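Local coordinates for protein UTP--glucose-1-phosphate uridylyltransferase (Acinetobacter baumannii, PDB 6IKX) that catalyses the uridylyl transfer that makes UDP-glucose and diphosphate from UTP and alpha-D-glucose 1-phosphate, at residues A[172-177]-A[200-205]; A[157-162]-A[247-252]. The protein carries 1 engineered substitution. One frame throughout, in Å; residues are numbered along the deposited sequence.

Contact 1 (A[172-177]-A[200-205]); sequences GIVDVA and APSNLS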
loop_
_atom_site.group_PDB
_atom_site.type_symbol
_atom_site.label_atom_id
_atom_site.label_comp_id
_atom_site.label_asym_id
_atom_site.label_seq_id
_atom_site.Cartn_x
_atom_site.Cartn_y
_atom_site.Cartn_z
ATOM N N GLY A 172 -26.861 -16.459 -16.298
ATOM C CA GLY A 172 -26.986 -16.056 -17.711
ATOM C C GLY A 172 -27.046 -17.319 -18.551
ATOM O O GLY A 172 -26.201 -18.200 -18.294
ATOM N N ILE A 173 -28.046 -17.458 -19.431
ATOM C CA ILE A 173 -28.296 -18.689 -20.248
ATOM C C ILE A 173 -28.304 -18.315 -21.736
ATOM O O ILE A 173 -28.997 -17.347 -22.089
ATOM C CB ILE A 173 -29.625 -19.348 -19.837
ATOM C CG1 ILE A 173 -29.557 -19.927 -18.425
ATOM C CG2 ILE A 173 -30.041 -20.398 -20.863
ATOM C CD1 ILE A 173 -29.191 -21.413 -18.344
ATOM N N VAL A 174 -27.627 -19.083 -22.592
ATOM C CA VAL A 174 -27.550 -18.736 -24.044
ATOM C C VAL A 174 -28.765 -19.310 -24.779
ATOM O O VAL A 174 -29.257 -20.393 -24.443
ATOM C CB VAL A 174 -26.232 -19.178 -24.699
ATOM C CG1 VAL A 174 -25.079 -18.353 -24.168
ATOM C CG2 VAL A 174 -25.957 -20.669 -24.555
ATOM N N ASP A 175 -29.210 -18.544 -25.759
ATOM C CA ASP A 175 -30.140 -18.918 -26.851
ATOM C C ASP A 175 -29.372 -19.683 -27.943
ATOM O O ASP A 175 -28.668 -19.053 -28.738
ATOM C CB ASP A 175 -30.761 -17.620 -27.379
ATOM C CG ASP A 175 -31.983 -17.807 -28.244
ATOM O OD1 ASP A 175 -32.625 -18.832 -28.062
ATOM O OD2 ASP A 175 -32.271 -16.905 -29.083
ATOM N N VAL A 176 -29.512 -20.999 -28.015
ATOM C CA VAL A 176 -29.029 -21.799 -29.173
ATOM C C VAL A 176 -30.172 -22.684 -29.693
ATOM O O VAL A 176 -31.106 -22.895 -28.951
ATOM C CB VAL A 176 -27.773 -22.590 -28.773
ATOM C CG1 VAL A 176 -26.619 -21.628 -28.554
ATOM C CG2 VAL A 176 -27.985 -23.461 -27.552
ATOM N N ALA A 177 -30.124 -23.151 -30.943
ATOM C CA ALA A 177 -31.133 -24.082 -31.510
ATOM C C ALA A 177 -31.061 -25.400 -30.730
ATOM O O ALA A 177 -32.001 -25.687 -29.994
ATOM C CB ALA A 177 -30.911 -24.284 -32.985
ATOM N N ALA A 200 -36.399 -21.360 -19.918
ATOM C CA ALA A 200 -34.975 -21.165 -20.299
ATOM C C ALA A 200 -34.755 -21.608 -21.744
ATOM O O ALA A 200 -35.176 -22.698 -22.133
ATOM C CB ALA A 200 -34.049 -21.911 -19.361
ATOM N N PRO A 201 -34.098 -20.771 -22.581
ATOM C CA PRO A 201 -33.824 -21.120 -23.976
ATOM C C PRO A 201 -32.953 -22.364 -24.164
ATOM O O PRO A 201 -32.993 -22.887 -25.240
ATOM C CB PRO A 201 -33.047 -19.945 -24.574
ATOM C CG PRO A 201 -32.921 -18.910 -23.463
ATOM C CD PRO A 201 -33.683 -19.404 -22.251
ATOM N N SER A 202 -32.187 -22.740 -23.134
ATOM C CA SER A 202 -31.319 -23.943 -23.059
ATOM C C SER A 202 -30.946 -24.203 -21.592
ATOM O O SER A 202 -31.409 -23.443 -20.717
ATOM C CB SER A 202 -30.088 -23.767 -23.906
ATOM O OG SER A 202 -29.125 -22.955 -23.254
ATOM N N ASN A 203 -30.103 -25.207 -21.329
ATOM C CA ASN A 203 -29.511 -25.433 -19.984
ATOM C C ASN A 203 -28.023 -25.033 -19.993
ATOM O O ASN A 203 -27.264 -25.523 -19.118
ATOM C CB ASN A 203 -29.695 -26.884 -19.546
ATOM C CG ASN A 203 -28.841 -27.818 -20.368
ATOM O OD1 ASN A 203 -28.402 -27.457 -21.458
ATOM N ND2 ASN A 203 -28.585 -29.000 -19.845
ATOM N N LEU A 204 -27.626 -24.164 -20.931
ATOM C CA LEU A 204 -26.211 -23.777 -21.202
ATOM C C LEU A 204 -25.911 -22.409 -20.555
ATOM O O LEU A 204 -26.423 -21.370 -21.064
ATOM C CB LEU A 204 -25.949 -23.777 -22.721
ATOM C CG LEU A 204 -26.018 -25.138 -23.443
ATOM C CD1 LEU A 204 -25.467 -25.039 -24.858
ATOM C CD2 LEU A 204 -25.277 -26.249 -22.700
ATOM N N SER A 205 -25.087 -22.404 -19.487
ATOM C CA SER A 205 -24.788 -21.209 -18.644
ATOM C C SER A 205 -23.505 -20.522 -19.124
ATOM O O SER A 205 -22.574 -21.228 -19.467
ATOM C CB SER A 205 -24.698 -21.569 -17.187
ATOM O OG SER A 205 -23.425 -22.110 -16.856
#

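Contact 2 (A[157-162]-A[247-252]); sequences QIMVEA and EAYRMQ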
loop_
_atom_site.group_PDB
_atom_site.type_symbol
_atom_site.label_atom_id
_atom_site.label_comp_id
_atom_site.label_asym_id
_atom_site.label_seq_id
_atom_site.Cartn_x
_atom_site.Cartn_y
_atom_site.Cartn_z
ATOM N N GLN A 157 -16.558 -16.280 -29.394
ATOM C CA GLN A 157 -16.813 -17.473 -28.560
ATOM C C GLN A 157 -17.244 -16.996 -27.170
ATOM O O GLN A 157 -16.606 -16.056 -26.605
ATOM C CB GLN A 157 -15.570 -18.371 -28.538
ATOM C CG GLN A 157 -15.073 -18.788 -29.929
ATOM C CD GLN A 157 -16.002 -19.734 -30.670
ATOM O OE1 GLN A 157 -16.419 -20.785 -30.151
ATOM N NE2 GLN A 157 -16.352 -19.358 -31.901
ATOM N N ILE A 158 -18.333 -17.578 -26.682
ATOM C CA ILE A 158 -18.818 -17.466 -25.279
ATOM C C ILE A 158 -18.763 -18.870 -24.670
ATOM O O ILE A 158 -19.471 -19.784 -25.144
ATOM C CB ILE A 158 -20.216 -16.832 -25.219
ATOM C CG1 ILE A 158 -20.184 -15.319 -25.424
ATOM C CG2 ILE A 158 -20.899 -17.157 -23.914
ATOM C CD1 ILE A 158 -19.838 -14.859 -26.807
ATOM N N MET A 159 -17.904 -19.073 -23.678
ATOM C CA MET A 159 -17.828 -20.394 -23.003
ATOM C C MET A 159 -19.112 -20.583 -22.174
ATOM O O MET A 159 -19.547 -19.608 -21.520
ATOM C CB MET A 159 -16.566 -20.516 -22.140
ATOM C CG MET A 159 -16.377 -21.921 -21.554
ATOM S SD MET A 159 -14.855 -22.192 -20.627
ATOM C CE MET A 159 -13.635 -21.676 -21.833
ATOM N N VAL A 160 -19.714 -21.773 -22.263
ATOM C CA VAL A 160 -20.960 -22.172 -21.542
ATOM C C VAL A 160 -20.783 -23.576 -20.961
ATOM O O VAL A 160 -19.888 -24.317 -21.411
ATOM C CB VAL A 160 -22.207 -22.127 -22.446
ATOM C CG1 VAL A 160 -22.452 -20.735 -22.996
ATOM C CG2 VAL A 160 -22.157 -23.137 -23.587
ATOM N N GLU A 161 -21.625 -23.943 -20.003
ATOM C CA GLU A 161 -21.574 -25.292 -19.386
ATOM C C GLU A 161 -22.987 -25.716 -18.980
ATOM O O GLU A 161 -23.711 -24.884 -18.393
ATOM C CB GLU A 161 -20.548 -25.260 -18.260
ATOM C CG GLU A 161 -21.101 -25.493 -16.892
ATOM C CD GLU A 161 -20.016 -25.472 -15.844
ATOM O OE1 GLU A 161 -19.281 -26.489 -15.696
ATOM O OE2 GLU A 161 -19.885 -24.417 -15.219
ATOM N N ALA A 162 -23.374 -26.940 -19.345
ATOM C CA ALA A 162 -24.649 -27.583 -18.943
ATOM C C ALA A 162 -24.792 -27.495 -17.414
ATOM O O ALA A 162 -23.830 -27.874 -16.713
ATOM C CB ALA A 162 -24.653 -29.018 -19.418
ATOM N N GLU A 247 -20.734 -17.644 -31.446
ATOM C CA GLU A 247 -20.944 -19.067 -31.131
ATOM C C GLU A 247 -20.771 -19.287 -29.630
ATOM O O GLU A 247 -20.004 -18.571 -28.953
ATOM C CB GLU A 247 -19.941 -19.944 -31.856
ATOM C CG GLU A 247 -20.036 -19.857 -33.361
ATOM C CD GLU A 247 -19.033 -20.747 -34.064
ATOM O OE1 GLU A 247 -18.044 -21.171 -33.421
ATOM O OE2 GLU A 247 -19.265 -21.049 -35.227
ATOM N N ALA A 248 -21.489 -20.269 -29.147
ATOM C CA ALA A 248 -21.419 -20.776 -27.777
ATOM C C ALA A 248 -20.563 -22.038 -27.832
ATOM O O ALA A 248 -20.867 -22.935 -28.633
ATOM C CB ALA A 248 -22.823 -20.996 -27.283
ATOM N N TYR A 249 -19.457 -22.014 -27.092
ATOM C CA TYR A 249 -18.456 -23.092 -26.959
ATOM C C TYR A 249 -18.724 -23.770 -25.619
ATOM O O TYR A 249 -18.632 -23.091 -24.581
ATOM C CB TYR A 249 -17.011 -22.561 -27.015
ATOM C CG TYR A 249 -16.033 -23.593 -26.516
ATOM C CD1 TYR A 249 -15.599 -24.627 -27.325
ATOM C CD2 TYR A 249 -15.683 -23.626 -25.176
ATOM C CE1 TYR A 249 -14.770 -25.622 -26.832
ATOM C CE2 TYR A 249 -14.894 -24.633 -24.659
ATOM C CZ TYR A 249 -14.424 -25.627 -25.490
ATOM O OH TYR A 249 -13.625 -26.585 -24.951
ATOM N N ARG A 250 -19.022 -25.066 -25.649
ATOM C CA ARG A 250 -19.391 -25.835 -24.445
ATOM C C ARG A 250 -18.149 -26.527 -23.902
ATOM O O ARG A 250 -17.587 -27.409 -24.585
ATOM C CB ARG A 250 -20.473 -26.882 -24.729
ATOM C CG ARG A 250 -20.962 -27.641 -23.498
ATOM C CD ARG A 250 -21.818 -28.798 -23.958
ATOM N NE ARG A 250 -22.382 -29.639 -22.905
ATOM C CZ ARG A 250 -23.173 -30.681 -23.144
ATOM N NH1 ARG A 250 -23.474 -31.011 -24.387
ATOM N NH2 ARG A 250 -23.656 -31.399 -22.153
ATOM N N MET A 251 -17.820 -26.159 -22.674
ATOM C CA MET A 251 -16.729 -26.715 -21.867
ATOM C C MET A 251 -16.716 -28.237 -21.956
ATOM O O MET A 251 -17.789 -28.862 -21.991
ATOM C CB MET A 251 -16.954 -26.370 -20.399
ATOM C CG MET A 251 -16.674 -24.951 -20.084
ATOM S SD MET A 251 -16.943 -24.696 -18.349
ATOM C CE MET A 251 -15.592 -25.624 -17.623
ATOM N N GLN A 252 -15.517 -28.783 -21.826
ATOM C CA GLN A 252 -15.278 -30.214 -21.543
ATOM C C GLN A 252 -14.876 -30.342 -20.061
ATOM O O GLN A 252 -15.001 -31.440 -19.542
ATOM C CB GLN A 252 -14.327 -30.715 -22.647
ATOM C CG GLN A 252 -13.249 -31.681 -22.209
ATOM C CD GLN A 252 -12.138 -30.916 -21.563
ATOM O OE1 GLN A 252 -11.774 -29.839 -22.033
ATOM N NE2 GLN A 252 -11.632 -31.464 -20.471
#

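Contact 1 (A[172-177]-A[200-205])
Val-174 and Ser-202 meet through a side-chain hydroxyl: Ser-202 OG donates to Val-174 O at 2.8 Å, lying in the plane of that carbonyl. Ser-202 OG in turn accepts from Leu-204 N, two residues further on, at 3.0 Å, which makes an ST turn. With OG set between its own N and carbonyl carbon (chi1 79°), one hydroxyl both ties down the turn and reaches across to the other segment. The turn presents Leu-204 O to Val-174 N, 3.0 Å away, with an N-H...O angle of 163°. Leu-204 O is also approached by CA of Ile-173 at 3.4 Å, and Ile-173 forms a single beta bridge with Ser-205.

This is the tight part. Val-174 CG2 sits 3.6 Å from Leu-204 CB, while CG2 of the buried Ile-173 presses to 3.3 Å from Ser-202 O and its CD1 lies near both Ser-202 O and Leu-204 O. The packing slackens towards Pro-201 and Asp-175, both partly exposed. There the proline ring lies with CD 4.0 Å from Ile-173 CG2, and its CB has Asp-175 OD1 for a neighbour, the two side chains crossing at about a right angle with no polar bond between them.

Gly-172, at the start of the strand, is a UDP-glucose-binding residue, although no nucleotide sugar is bound to this chain. The bridge joins the short strand 172-175, which pairs with strand 190-193, to the start of strand 204-207. Strand 156-162 packs Val-160 against both Val-174 and Leu-204, and Ser-205 OG is hydrogen-bonded to Glu-161 O.

Contact 2 (A[157-162]-A[247-252])
Met-251 packs across onto Met-159 and Glu-161, just past the end of strand 246-250. Its CB lies 3.7 Å from Val-160 O, the carbonyl that takes the Met-251 N-H. The next carbon, CG, is wedged against Met-159, 3.3 Å from SD and 3.4 Å from CG, the latter tighter than usual for two carbons. With the chain anti about CB-CG (chi2 -179°), SD is carried on to Glu-161 CB at 3.6 Å. The chain then bends to place CE. Met-159 CG also sits at the edge of the Tyr-249 ring, near its plane, 4.1 Å from CD2.

The two strands themselves run parallel, in register from Gln-157 with Glu-247 to Val-160 with Arg-250, and four backbone hydrogen bonds alternate between them. At the other end Gln-157 and Glu-247 lie side by side, amide and carboxylate nearly perpendicular (83°). NE2 of Gln-157 bonds to OE1 of Glu-247 at 2.9 Å and almost straight (174°); OE1 lies in the amide plane but is met from above the carboxylate plane.

Both groups are buried but well supplied with partners: NE2 also bonds Ala-155 O, OE1 of Gln-157 pairs with Ser-185 OG, and Glu-247 OE2 forms a salt bridge with Arg-149. Such company would favour a charged carboxylate; the salt bridge links helix 142-153 to strand 246-250.

Overall arrangement
The two contacts have centres about 10 Å apart, on the same side of the chain's centre, and both reach the same mixed sheet, contact 1 through strand 204-207. Along the chain the order is 157-162, 172-177, 200-205, 247-252, so contact 1 forms wholly within the excursion that contact 2 closes. Strand 156-162 has strand 246-250 as a parallel neighbour and strand 204-207 as an antiparallel one; Ser-205 O and Glu-161 N, 2.9 Å apart, probably hydrogen-bond where the contacts meet. All four segments belong to the GT-A nucleotidyltransferase region. Contact 1 is the more peripheral, adding strand 172-175 at a place where Gly-172 and nearby Glu-193 and Val-206 bind UDP-glucose.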